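Amoebiasin-2 (PDB 3M86) inhibits cysteine proteases of Entamoeba histolytica by blocking their substrate-binding site with a wedge of three loops. Local coordinates at residues 7-12 / 26-31; 85-90 / 103-108. All coordinates share one frame; numbering follows the deposited sequence.

Contact 1. Residues 7-12 / 26-31; sequences HILTEK and IKIQLR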
loop_
_atom_site.group_PDB
_atom_site.type_symbol
_atom_site.label_atom_id
_atom_site.label_comp_id
_atom_site.label_asym_id
_atom_site.label_seq_id
_atom_site.Cartn_x
_atom_site.Cartn_y
_atom_site.Cartn_z
ATOM N N HIS A 7 -8.458 -7.771 0.260
ATOM C CA HIS A 7 -8.842 -6.670 -0.616
ATOM C C HIS A 7 -7.610 -6.029 -1.199
ATOM O O HIS A 7 -6.728 -5.621 -0.456
ATOM C CB HIS A 7 -9.636 -5.624 0.164
ATOM C CG HIS A 7 -10.753 -6.211 0.960
ATOM N ND1 HIS A 7 -12.061 -6.212 0.523
ATOM C CD2 HIS A 7 -10.755 -6.828 2.167
ATOM C CE1 HIS A 7 -12.818 -6.815 1.422
ATOM N NE2 HIS A 7 -12.052 -7.193 2.429
ATOM N N ILE A 8 -7.564 -5.947 -2.528
ATOM C CA ILE A 8 -6.370 -5.439 -3.202
ATOM C C ILE A 8 -6.575 -3.971 -3.563
ATOM O O ILE A 8 -7.594 -3.601 -4.157
ATOM C CB ILE A 8 -6.049 -6.257 -4.458
ATOM C CG1 ILE A 8 -5.703 -7.698 -4.063
ATOM C CG2 ILE A 8 -4.857 -5.635 -5.196
ATOM C CD1 ILE A 8 -5.473 -8.630 -5.225
ATOM N N LEU A 9 -5.623 -3.132 -3.167
ATOM C CA LEU A 9 -5.693 -1.709 -3.490
ATOM C C LEU A 9 -4.485 -1.346 -4.332
ATOM O O LEU A 9 -3.370 -1.772 -4.037
ATOM C CB LEU A 9 -5.700 -0.872 -2.223
ATOM C CG LEU A 9 -6.928 -1.036 -1.331
ATOM C CD1 LEU A 9 -6.755 -0.287 -0.036
ATOM C CD2 LEU A 9 -8.171 -0.547 -2.084
ATOM N N THR A 10 -4.721 -0.567 -5.390
ATOM C CA THR A 10 -3.641 -0.095 -6.246
ATOM C C THR A 10 -3.704 1.422 -6.392
ATOM O O THR A 10 -4.528 2.080 -5.766
ATOM C CB THR A 10 -3.720 -0.723 -7.651
ATOM O OG1 THR A 10 -4.784 -0.112 -8.396
ATOM C CG2 THR A 10 -3.942 -2.226 -7.556
ATOM N N GLU A 11 -2.839 1.974 -7.231
ATOM C CA GLU A 11 -2.841 3.409 -7.486
ATOM C C GLU A 11 -4.215 3.860 -7.962
ATOM O O GLU A 11 -4.630 4.995 -7.726
ATOM C CB GLU A 11 -1.807 3.751 -8.569
ATOM C CG GLU A 11 -0.344 3.555 -8.156
ATOM C CD GLU A 11 0.195 2.154 -8.418
ATOM O OE1 GLU A 11 1.440 2.022 -8.515
ATOM O OE2 GLU A 11 -0.610 1.194 -8.497
ATOM N N LYS A 12 -4.912 2.967 -8.647
ATOM C CA LYS A 12 -6.184 3.324 -9.270
ATOM C C LYS A 12 -7.310 3.552 -8.262
ATOM O O LYS A 12 -8.329 4.170 -8.602
ATOM C CB LYS A 12 -6.564 2.286 -10.321
ATOM C CG LYS A 12 -5.516 2.184 -11.438
ATOM C CD LYS A 12 -6.052 1.465 -12.665
ATOM C CE LYS A 12 -7.165 2.259 -13.311
ATOM N NZ LYS A 12 -7.699 1.572 -14.515
ATOM N N ILE A 26 -5.834 -6.411 3.948
ATOM C CA ILE A 26 -5.648 -5.431 2.880
ATOM C C ILE A 26 -4.295 -5.668 2.247
ATOM O O ILE A 26 -3.299 -5.825 2.952
ATOM C CB ILE A 26 -5.696 -4.009 3.428
ATOM C CG1 ILE A 26 -7.096 -3.699 3.949
ATOM C CG2 ILE A 26 -5.300 -2.982 2.342
ATOM C CD1 ILE A 26 -7.158 -2.471 4.801
ATOM N N LYS A 27 -4.271 -5.729 0.919
ATOM C CA LYS A 27 -3.009 -5.846 0.182
ATOM C C LYS A 27 -2.894 -4.671 -0.763
ATOM O O LYS A 27 -3.625 -4.588 -1.741
ATOM C CB LYS A 27 -2.918 -7.162 -0.612
ATOM C CG LYS A 27 -2.682 -8.432 0.205
ATOM C CD LYS A 27 -2.265 -9.594 -0.716
ATOM C CE LYS A 27 -2.156 -10.908 0.046
ATOM N NZ LYS A 27 -1.857 -12.066 -0.850
ATOM N N ILE A 28 -1.972 -3.763 -0.454
ATOM C CA ILE A 28 -1.709 -2.599 -1.284
ATOM C C ILE A 28 -0.590 -3.001 -2.232
ATOM O O ILE A 28 0.500 -3.367 -1.789
ATOM C CB ILE A 28 -1.278 -1.420 -0.417
ATOM C CG1 ILE A 28 -2.418 -1.066 0.553
ATOM C CG2 ILE A 28 -0.889 -0.212 -1.291
ATOM C CD1 ILE A 28 -1.993 -0.178 1.704
ATOM N N GLN A 29 -0.871 -2.944 -3.527
ATOM C CA GLN A 29 0.064 -3.407 -4.546
ATOM C C GLN A 29 0.330 -2.255 -5.504
ATOM O O GLN A 29 -0.575 -1.824 -6.224
ATOM C CB GLN A 29 -0.522 -4.604 -5.298
ATOM C CG GLN A 29 -0.646 -5.844 -4.408
ATOM C CD GLN A 29 -1.076 -7.087 -5.177
ATOM O OE1 GLN A 29 -1.576 -6.999 -6.298
ATOM N NE2 GLN A 29 -0.885 -8.253 -4.567
ATOM N N LEU A 30 1.558 -1.747 -5.466
ATOM C CA LEU A 30 1.917 -0.528 -6.188
ATOM C C LEU A 30 3.152 -0.779 -7.026
ATOM O O LEU A 30 3.985 -1.608 -6.680
ATOM C CB LEU A 30 2.222 0.598 -5.190
ATOM C CG LEU A 30 1.119 0.862 -4.160
ATOM C CD1 LEU A 30 1.601 1.893 -3.144
ATOM C CD2 LEU A 30 -0.161 1.334 -4.853
ATOM N N ARG A 31 3.294 -0.051 -8.125
ATOM C CA ARG A 31 4.537 -0.135 -8.878
ATOM C C ARG A 31 5.541 0.872 -8.324
ATOM O O ARG A 31 5.187 1.931 -7.805
ATOM C CB ARG A 31 4.330 0.086 -10.385
ATOM C CG ARG A 31 3.452 -0.971 -11.089
ATOM C CD ARG A 31 3.709 -2.397 -10.615
ATOM N NE ARG A 31 3.017 -3.395 -11.438
ATOM C CZ ARG A 31 1.887 -4.020 -11.103
ATOM N NH1 ARG A 31 1.281 -3.772 -9.945
ATOM N NH2 ARG A 31 1.364 -4.910 -11.934
HETATM O O HOH W 1 -0.167 -1.461 -8.957
HETATM O O HOH W 2 3.597 3.498 -9.418
#
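Leu9 lays its CD1 against CG2 of Ile26, 3.9 Å away, on the inner face of a parallel strand pair in the chagasin-family (I42) beta-sandwich. Strand 6-9 is an outermost strand of its sheet and runs beside strand 25-32. The two side chains meet at a slant, and Leu9 also reaches Leu18 and Tyr106 of the facing sheet. On the other face, CG2 of Ile8 lies 3.7 Å from OE1 of Gln29. CG2 is anti to the backbone N, which turns it toward that amide. NE2 of Gln29 is bound by Glu73. Three backbone bonds join the two segments: Lys27 N to His7 O, Leu9 N to Lys27 O, and Gln29 N to Leu9 O. Farther along, the Glu11 side chain, bent at chi2 (89°), passes Leu30 CD2 and brings its carboxylate to the partner strand. Water 1 joins Glu11 OE2 to Gln29 O, and water 2 joins Glu11 OE1 to Arg31 O. Arg31 N donates to the syn side of Glu11 OE1 at 2.8 Å, 16° out of the carboxylate plane.

Contact 2. Residues 85-90 / 103-108; sequences TIKLGY and SLTYSV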
loop_
_atom_site.group_PDB
_atom_site.type_symbol
_atom_site.label_atom_id
_atom_site.label_comp_id
_atom_site.label_asym_id
_atom_site.label_seq_id
_atom_site.Cartn_x
_atom_site.Cartn_y
_atom_site.Cartn_z
ATOM N N THR A 85 -7.639 5.866 8.159
ATOM C CA THR A 85 -7.151 6.416 6.910
ATOM C C THR A 85 -5.744 5.887 6.713
ATOM O O THR A 85 -4.944 5.894 7.648
ATOM C CB THR A 85 -7.070 7.937 6.972
ATOM O OG1 THR A 85 -8.361 8.467 7.295
ATOM C CG2 THR A 85 -6.609 8.490 5.631
ATOM N N ILE A 86 -5.447 5.440 5.498
ATOM C CA ILE A 86 -4.104 4.994 5.135
ATOM C C ILE A 86 -3.602 5.977 4.080
ATOM O O ILE A 86 -4.308 6.253 3.109
ATOM C CB ILE A 86 -4.124 3.571 4.536
ATOM C CG1 ILE A 86 -4.702 2.558 5.531
ATOM C CG2 ILE A 86 -2.705 3.136 4.076
ATOM C CD1 ILE A 86 -5.016 1.204 4.893
ATOM N N LYS A 87 -2.409 6.529 4.284
ATOM C CA LYS A 87 -1.832 7.447 3.304
ATOM C C LYS A 87 -0.487 6.930 2.818
ATOM O O LYS A 87 0.323 6.453 3.613
ATOM C CB LYS A 87 -1.645 8.836 3.909
ATOM C CG LYS A 87 -2.936 9.594 4.191
ATOM C CD LYS A 87 -2.642 10.920 4.881
ATOM C CE LYS A 87 -3.921 11.680 5.201
ATOM N NZ LYS A 87 -3.647 12.941 5.951
ATOM N N LEU A 88 -0.254 7.017 1.511
ATOM C CA LEU A 88 1.040 6.624 0.941
ATOM C C LEU A 88 1.625 7.805 0.181
ATOM O O LEU A 88 0.896 8.554 -0.466
ATOM C CB LEU A 88 0.876 5.481 -0.063
ATOM C CG LEU A 88 0.427 4.032 0.186
ATOM C CD1 LEU A 88 1.518 3.151 0.795
ATOM C CD2 LEU A 88 -0.884 3.934 0.937
ATOM N N GLY A 89 2.939 7.957 0.243
ATOM C CA GLY A 89 3.616 8.958 -0.562
ATOM C C GLY A 89 4.792 8.317 -1.264
ATOM O O GLY A 89 5.499 7.511 -0.674
ATOM N N TYR A 90 4.990 8.659 -2.534
ATOM C CA TYR A 90 6.137 8.156 -3.272
ATOM C C TYR A 90 7.172 9.257 -3.274
ATOM O O TYR A 90 6.982 10.289 -3.916
ATOM C CB TYR A 90 5.708 7.842 -4.692
ATOM C CG TYR A 90 6.698 7.084 -5.548
ATOM C CD1 TYR A 90 7.032 5.761 -5.275
ATOM C CD2 TYR A 90 7.258 7.686 -6.666
ATOM C CE1 TYR A 90 7.923 5.066 -6.091
ATOM C CE2 TYR A 90 8.132 6.997 -7.484
ATOM C CZ TYR A 90 8.447 5.692 -7.202
ATOM O OH TYR A 90 9.326 5.038 -8.035
ATOM N N SER A 103 0.742 10.909 -4.268
ATOM C CA SER A 103 0.198 10.558 -2.970
ATOM C C SER A 103 -1.037 9.708 -3.179
ATOM O O SER A 103 -1.763 9.894 -4.155
ATOM C CB SER A 103 -0.162 11.821 -2.178
ATOM O OG SER A 103 0.993 12.608 -1.943
ATOM N N LEU A 104 -1.272 8.769 -2.268
ATOM C CA LEU A 104 -2.482 7.959 -2.307
ATOM C C LEU A 104 -3.143 8.014 -0.938
ATOM O O LEU A 104 -2.460 8.061 0.084
ATOM C CB LEU A 104 -2.157 6.511 -2.659
ATOM C CG LEU A 104 -1.439 6.258 -3.988
ATOM C CD1 LEU A 104 -0.941 4.811 -4.046
ATOM C CD2 LEU A 104 -2.336 6.583 -5.184
ATOM N N THR A 105 -4.470 8.023 -0.926
ATOM C CA THR A 105 -5.221 8.024 0.320
ATOM C C THR A 105 -6.322 6.980 0.229
ATOM O O THR A 105 -7.035 6.906 -0.772
ATOM C CB THR A 105 -5.857 9.405 0.596
ATOM O OG1 THR A 105 -4.834 10.413 0.614
ATOM C CG2 THR A 105 -6.574 9.398 1.933
ATOM N N TYR A 106 -6.448 6.154 1.261
ATOM C CA TYR A 106 -7.544 5.203 1.328
ATOM C C TYR A 106 -8.254 5.315 2.683
ATOM O O TYR A 106 -7.617 5.490 3.713
ATOM C CB TYR A 106 -7.049 3.766 1.183
ATOM C CG TYR A 106 -6.141 3.469 0.013
ATOM C CD1 TYR A 106 -6.603 3.540 -1.295
ATOM C CD2 TYR A 106 -4.836 3.054 0.229
ATOM C CE1 TYR A 106 -5.768 3.236 -2.367
ATOM C CE2 TYR A 106 -3.998 2.753 -0.835
ATOM C CZ TYR A 106 -4.470 2.836 -2.117
ATOM O OH TYR A 106 -3.644 2.518 -3.163
ATOM N N SER A 107 -9.574 5.203 2.672
ATOM C CA SER A 107 -10.353 5.162 3.897
ATOM C C SER A 107 -10.802 3.726 4.102
ATOM O O SER A 107 -11.376 3.117 3.204
ATOM C CB SER A 107 -11.571 6.075 3.777
ATOM O OG SER A 107 -11.168 7.412 3.557
ATOM N N VAL A 108 -10.524 3.170 5.273
ATOM C CA VAL A 108 -10.874 1.785 5.523
ATOM C C VAL A 108 -11.707 1.667 6.792
ATOM O O VAL A 108 -11.273 2.067 7.870
ATOM C CB VAL A 108 -9.637 0.885 5.628
ATOM C CG1 VAL A 108 -10.069 -0.553 5.963
ATOM C CG2 VAL A 108 -8.818 0.941 4.331
#
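Ser103 faces Gly89 in a non-hydrogen-bonded pair of the antiparallel hairpin between strands 82-91 and 102-110. Its CB lies 3.8 Å from Leu88 O. The hairpin belongs to one sheet of the immunoglobulin-like sandwich, and the FG loop that enters the protease-blocking wedge connects its strands. Leu104 is paired with Leu88 through two backbone bonds, each 2.8 Å long. Their side chains share the inner face, with CB of Leu104 4.1 Å from CB of Leu88. Leu104 also packs on Trp40 of its own sheet and on Leu30 of the facing one. Thr105 turns to the outer face. Its CG2, anti to the backbone N, meets CG2 of Thr85 at 3.8 Å, and the two side chains slant across each other. Its OG1 lies 4.1 Å from CG of Lys87, whose side chain starts out alongside it, pointing the same way, before its extended end leads off. Tyr106 returns to the inner face. It exchanges two backbone bonds with Ile86. CD2 of Leu88 comes obliquely to the tyrosine ring, 3.8 Å from CE2. The hydroxyl of Tyr106 is hydrogen-bonded to Thr10 O, which ties this strand to segment 7-12. Ser107 pairs with Thr85 on the outer face, and its side chain touches Thr17. Val108 ends the segment on the inner face, where its CG2 meets CD1 of Ile86 at 3.9 Å. The chemistry is thus divided by face. Aliphatic and aromatic groups fill the inside, where the hydroxyl of Tyr106 has a partner in Thr10 O. Threonine, serine and lysine line the outside, and the register itself rests on backbone bonds.

In the fold
Contact 1 and contact 2 hold different sheets of the same sandwich, with centres about 10 Å apart. Contact 1 joins an outermost strand to its parallel neighbour, and contact 2 joins the two central, antiparallel strands of the other sheet. Each is partly buried, with a hydrophobic inner face and a more polar outer one. The inner faces meet: Leu30 CD2 packs on Leu104 CD1 and Ile26 CD1 on Val108 CG1, both at 3.7 Å. Contact 1 also uses a carboxylate and two waters to join its segments. Contact 2 keeps regular backbone pairing and has no side-chain hydrogen bond between its two segments, though Thr84 OG1 just before the first bonds Val108 O.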